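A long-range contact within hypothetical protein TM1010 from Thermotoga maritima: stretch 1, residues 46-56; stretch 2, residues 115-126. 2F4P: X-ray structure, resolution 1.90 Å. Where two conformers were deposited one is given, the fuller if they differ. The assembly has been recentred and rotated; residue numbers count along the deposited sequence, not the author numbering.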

# COMPACT_ATOMS: atom_id res chain seq x y z
N PHE A 46 -8.72 -10.87 -2.41
CA PHE A 46 -7.48 -10.48 -1.75
C PHE A 46 -7.51 -10.59 -0.22
O PHE A 46 -6.45 -10.63 0.42
N ASN A 47 -8.70 -10.65 0.38
CA ASN A 47 -8.86 -10.61 1.85
C ASN A 47 -8.18 -9.39 2.49
O ASN A 47 -7.73 -9.42 3.65
N THR A 48 -8.15 -8.31 1.72
CA THR A 48 -7.40 -7.11 2.05
C THR A 48 -8.11 -5.91 1.42
O THR A 48 -8.56 -5.99 0.29
N GLN A 49 -8.23 -4.80 2.15
CA GLN A 49 -8.67 -3.57 1.54
C GLN A 49 -7.56 -2.55 1.63
O GLN A 49 -6.72 -2.63 2.52
N VAL A 50 -7.53 -1.64 0.66
CA VAL A 50 -6.49 -0.60 0.58
C VAL A 50 -7.18 0.75 0.30
O VAL A 50 -8.12 0.85 -0.51
N TYR A 51 -6.72 1.78 1.00
CA TYR A 51 -7.29 3.11 0.85
C TYR A 51 -6.21 4.15 1.00
O TYR A 51 -5.12 3.87 1.48
N ASP A 52 -6.54 5.34 0.53
CA ASP A 52 -5.65 6.49 0.58
C ASP A 52 -6.42 7.55 1.33
O ASP A 52 -7.58 7.82 0.97
N VAL A 53 -5.81 8.13 2.37
CA VAL A 53 -6.49 9.04 3.30
C VAL A 53 -5.73 10.37 3.44
O VAL A 53 -4.50 10.36 3.60
N VAL A 54 -6.45 11.49 3.39
CA VAL A 54 -5.89 12.79 3.78
C VAL A 54 -6.60 13.28 5.02
O VAL A 54 -7.84 13.37 5.02
N PHE A 55 -5.83 13.58 6.06
CA PHE A 55 -6.33 14.23 7.28
C PHE A 55 -5.84 15.68 7.22
O PHE A 55 -4.63 15.93 7.16
N GLU A 56 -6.76 16.63 7.26
CA GLU A 56 -6.34 18.04 7.41
C GLU A 56 -5.83 18.26 8.83
O GLU A 56 -6.12 17.47 9.71
N LEU A 115 -1.76 15.10 7.15
CA LEU A 115 -1.17 13.76 7.02
C LEU A 115 -1.86 13.05 5.87
O LEU A 115 -3.09 13.09 5.75
N VAL A 116 -1.06 12.44 5.00
CA VAL A 116 -1.56 11.61 3.92
C VAL A 116 -0.91 10.26 4.05
O VAL A 116 0.33 10.16 4.21
N HIS A 117 -1.73 9.22 3.98
CA HIS A 117 -1.19 7.88 4.05
C HIS A 117 -2.05 6.87 3.28
O HIS A 117 -3.25 7.09 3.06
N ILE A 118 -1.40 5.79 2.86
CA ILE A 118 -2.07 4.60 2.39
C ILE A 118 -2.38 3.75 3.61
O ILE A 118 -1.57 3.67 4.56
N GLY A 119 -3.57 3.17 3.65
CA GLY A 119 -3.92 2.22 4.70
C GLY A 119 -4.24 0.87 4.08
O GLY A 119 -4.86 0.82 3.01
N ILE A 120 -3.78 -0.20 4.73
CA ILE A 120 -4.07 -1.56 4.30
C ILE A 120 -4.78 -2.26 5.46
O ILE A 120 -4.19 -2.40 6.54
N SER A 121 -6.04 -2.62 5.26
CA SER A 121 -6.75 -3.46 6.22
C SER A 121 -6.49 -4.93 5.83
O SER A 121 -6.95 -5.40 4.80
N THR A 122 -5.77 -5.64 6.69
CA THR A 122 -5.36 -7.00 6.45
C THR A 122 -6.39 -7.96 7.05
O THR A 122 -7.10 -7.61 8.01
N GLN A 123 -6.45 -9.15 6.50
CA GLN A 123 -7.28 -10.24 7.02
C GLN A 123 -8.70 -9.77 7.29
O GLN A 123 -9.24 -9.95 8.37
N VAL A 124 -9.29 -9.16 6.26
CA VAL A 124 -10.61 -8.56 6.35
C VAL A 124 -11.67 -9.57 6.80
O VAL A 124 -12.59 -9.21 7.52
N HIS A 125 -11.50 -10.83 6.43
CA HIS A 125 -12.50 -11.85 6.77
C HIS A 125 -12.65 -12.00 8.29
O HIS A 125 -13.68 -12.49 8.76
N LEU A 126 -11.67 -11.54 9.08
CA LEU A 126 -11.74 -11.65 10.52
C LEU A 126 -12.74 -10.66 11.12
O LEU A 126 -13.10 -10.78 12.29

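Two neighbouring antiparallel strands of a sheet, 49-55 and 115-121, make this contact, with side chains pairing across both faces of the sheet and a polar loop closing one end. Backbone hydrogen bonds set the register, so each residue lies beside its cross-strand partner and successive pairs fall on opposite faces.

One face carries Val 50, Asp 52 and Val 54 beside Ile 120, Ile 118 and Val 116. The beta-branched residues suit extended backbone, and the three valines here are all t. Val 50 CG1 lies 3.8 Å from Ile 118 CG2, reaching diagonally past its direct partner, while Val 54 CG2 meets Val 116 CG2 at 4.1 Å. Both isoleucines are m at chi1 and t at chi2. Thr 48 extends the apolar row, its CG2 3.5 Å from Ile 120 CG2. Asp 52, also t, interrupts the row: its OD1 is 3.8 Å from Ile 118 CG1 and 3.2 Å from His 117 O, but two acceptors cannot bond without a hydrogen between them.

The other face is more aromatic. Gly 119 is matched to Tyr 51, whose chi1 of 31° lies between wells and lays the ring over the glycine, with Gly 119 C against one ring face. A CB on Gly 119 would sit about 2.2 Å from Tyr 51 CE2, so the absence of a side chain makes room for the ring. The phenol then extends along the sheet to place Tyr 51 OH 2.6 Å from Ser 121 OG, a short hydrogen bond in which either hydroxyl could donate; the small serine, m, meets it near the plane of the ring.

Farther along, His 117 (p) turns one ring face to Val 53 CB. Its ND1 donates to Ile 118 O at 2.9 Å, anchoring the imidazole to its own strand, while NE2 lies 3.6 Å from Phe 55 CE1. These two rings meet rim to rim, with planes 20° apart, rather than stacking. Phe 55 (m) also packs its CD1 4.1 Å from Leu 115 CD2, filling the end of this face with hydrocarbon.

At the loop end, Asn 47 (t) uses its amide oxygen to bind the turn: His 125 N donates to Asn 47 OD1 at 2.8 Å. Val 124 CG2 covers the backbone nearby, 3.8 Å from Gln 49 N. Water 1 completes the junction, donating to Thr 48 OG1 and accepting from Gln 123 N, each at 2.8 Å, and thus bridges the two stretches.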

# COMPACT_ATOMS: atom_id res chain seq x y z
CB PHE A 46 -7.09 -9.04 -2.18
CG PHE A 46 -6.80 -8.91 -3.65
CD1 PHE A 46 -5.57 -9.26 -4.17
CD2 PHE A 46 -7.78 -8.48 -4.52
CE1 PHE A 46 -5.33 -9.20 -5.56
CE2 PHE A 46 -7.54 -8.39 -5.88
CZ PHE A 46 -6.30 -8.76 -6.40
CB ASN A 47 -8.38 -11.93 2.49
CG ASN A 47 -8.91 -12.13 3.88
OD1 ASN A 47 -9.98 -11.60 4.24
ND2 ASN A 47 -8.17 -12.88 4.69
CB THR A 48 -5.99 -7.20 1.41
OG1 THR A 48 -5.38 -8.44 1.76
CG2 THR A 48 -5.09 -6.06 1.82
CB GLN A 49 -9.92 -3.08 2.23
CG GLN A 49 -11.11 -3.90 1.87
CD GLN A 49 -12.35 -3.40 2.54
OE1 GLN A 49 -12.32 -3.01 3.72
NE2 GLN A 49 -13.45 -3.40 1.81
CB VAL A 50 -5.44 -0.92 -0.51
CG1 VAL A 50 -4.31 0.09 -0.49
CG2 VAL A 50 -4.88 -2.33 -0.36
CB TYR A 51 -8.43 3.33 1.86
CG TYR A 51 -8.20 2.57 3.12
CD1 TYR A 51 -8.57 1.23 3.23
CD2 TYR A 51 -7.57 3.17 4.20
CE1 TYR A 51 -8.30 0.51 4.37
CE2 TYR A 51 -7.32 2.47 5.35
CZ TYR A 51 -7.68 1.14 5.44
OH TYR A 51 -7.41 0.48 6.60
CB ASP A 52 -5.34 6.97 -0.83
CG ASP A 52 -4.13 7.89 -0.89
OD1 ASP A 52 -3.18 7.71 -0.11
OD2 ASP A 52 -4.13 8.79 -1.75
CB VAL A 53 -6.61 8.44 4.73
CG1 VAL A 53 -7.65 9.23 5.60
CG2 VAL A 53 -6.94 6.96 4.68
CB VAL A 54 -6.08 13.86 2.69
CG1 VAL A 54 -5.40 15.18 3.11
CG2 VAL A 54 -5.57 13.36 1.35
CB PHE A 55 -5.72 13.64 8.54
CG PHE A 55 -6.11 12.21 8.81
CD1 PHE A 55 -5.42 11.17 8.23
CD2 PHE A 55 -7.14 11.93 9.67
CE1 PHE A 55 -5.79 9.84 8.48
CE2 PHE A 55 -7.51 10.64 9.92
CZ PHE A 55 -6.81 9.58 9.33
CB GLU A 56 -7.52 18.97 7.13
CG GLU A 56 -8.03 18.86 5.69
CD GLU A 56 -6.99 19.11 4.64
OE1 GLU A 56 -6.06 19.92 4.88
OE2 GLU A 56 -7.11 18.50 3.55
CB LEU A 115 -1.34 12.94 8.30
CG LEU A 115 -0.90 11.47 8.23
CD1 LEU A 115 0.61 11.35 8.26
CD2 LEU A 115 -1.54 10.68 9.36
CB VAL A 116 -1.22 12.17 2.53
CG1 VAL A 116 -1.88 11.32 1.41
CG2 VAL A 116 -1.62 13.65 2.46
CB HIS A 117 -0.98 7.45 5.52
CG HIS A 117 -2.23 7.06 6.23
ND1 HIS A 117 -2.82 5.82 6.07
CD2 HIS A 117 -3.00 7.73 7.12
CE1 HIS A 117 -3.91 5.76 6.80
NE2 HIS A 117 -4.04 6.90 7.46
CB ILE A 118 -1.17 3.81 1.38
CG1 ILE A 118 -0.97 4.64 0.10
CG2 ILE A 118 -1.80 2.45 1.03
CD1 ILE A 118 0.30 4.30 -0.66
CB ILE A 120 -2.78 -2.31 3.95
CG1 ILE A 120 -1.96 -1.51 2.95
CG2 ILE A 120 -3.10 -3.68 3.39
CD1 ILE A 120 -0.57 -2.02 2.72
CB SER A 121 -8.25 -3.18 6.21
OG SER A 121 -8.52 -1.85 6.55
CB THR A 122 -3.98 -7.25 7.04
OG1 THR A 122 -3.95 -6.83 8.43
CG2 THR A 122 -2.95 -6.42 6.28
CB GLN A 123 -6.65 -10.82 8.28
CG GLN A 123 -5.26 -11.39 8.01
CD GLN A 123 -4.50 -11.74 9.27
OE1 GLN A 123 -4.11 -12.90 9.44
NE2 GLN A 123 -4.22 -10.73 10.15
CB VAL A 124 -10.99 -7.86 5.02
CG1 VAL A 124 -12.48 -7.44 4.99
CG2 VAL A 124 -10.10 -6.66 4.82
CB HIS A 125 -12.10 -13.17 6.10
CG HIS A 125 -13.06 -14.29 6.33
ND1 HIS A 125 -13.01 -15.10 7.46
CD2 HIS A 125 -14.07 -14.77 5.57
CE1 HIS A 125 -13.96 -16.01 7.38
NE2 HIS A 125 -14.61 -15.84 6.25
CB LEU A 126 -10.37 -11.48 11.18
CG LEU A 126 -9.37 -12.61 10.90
CD1 LEU A 126 -8.04 -12.38 11.63
CD2 LEU A 126 -9.95 -13.98 11.23
O HOH W 1 -4.59 -9.27 4.35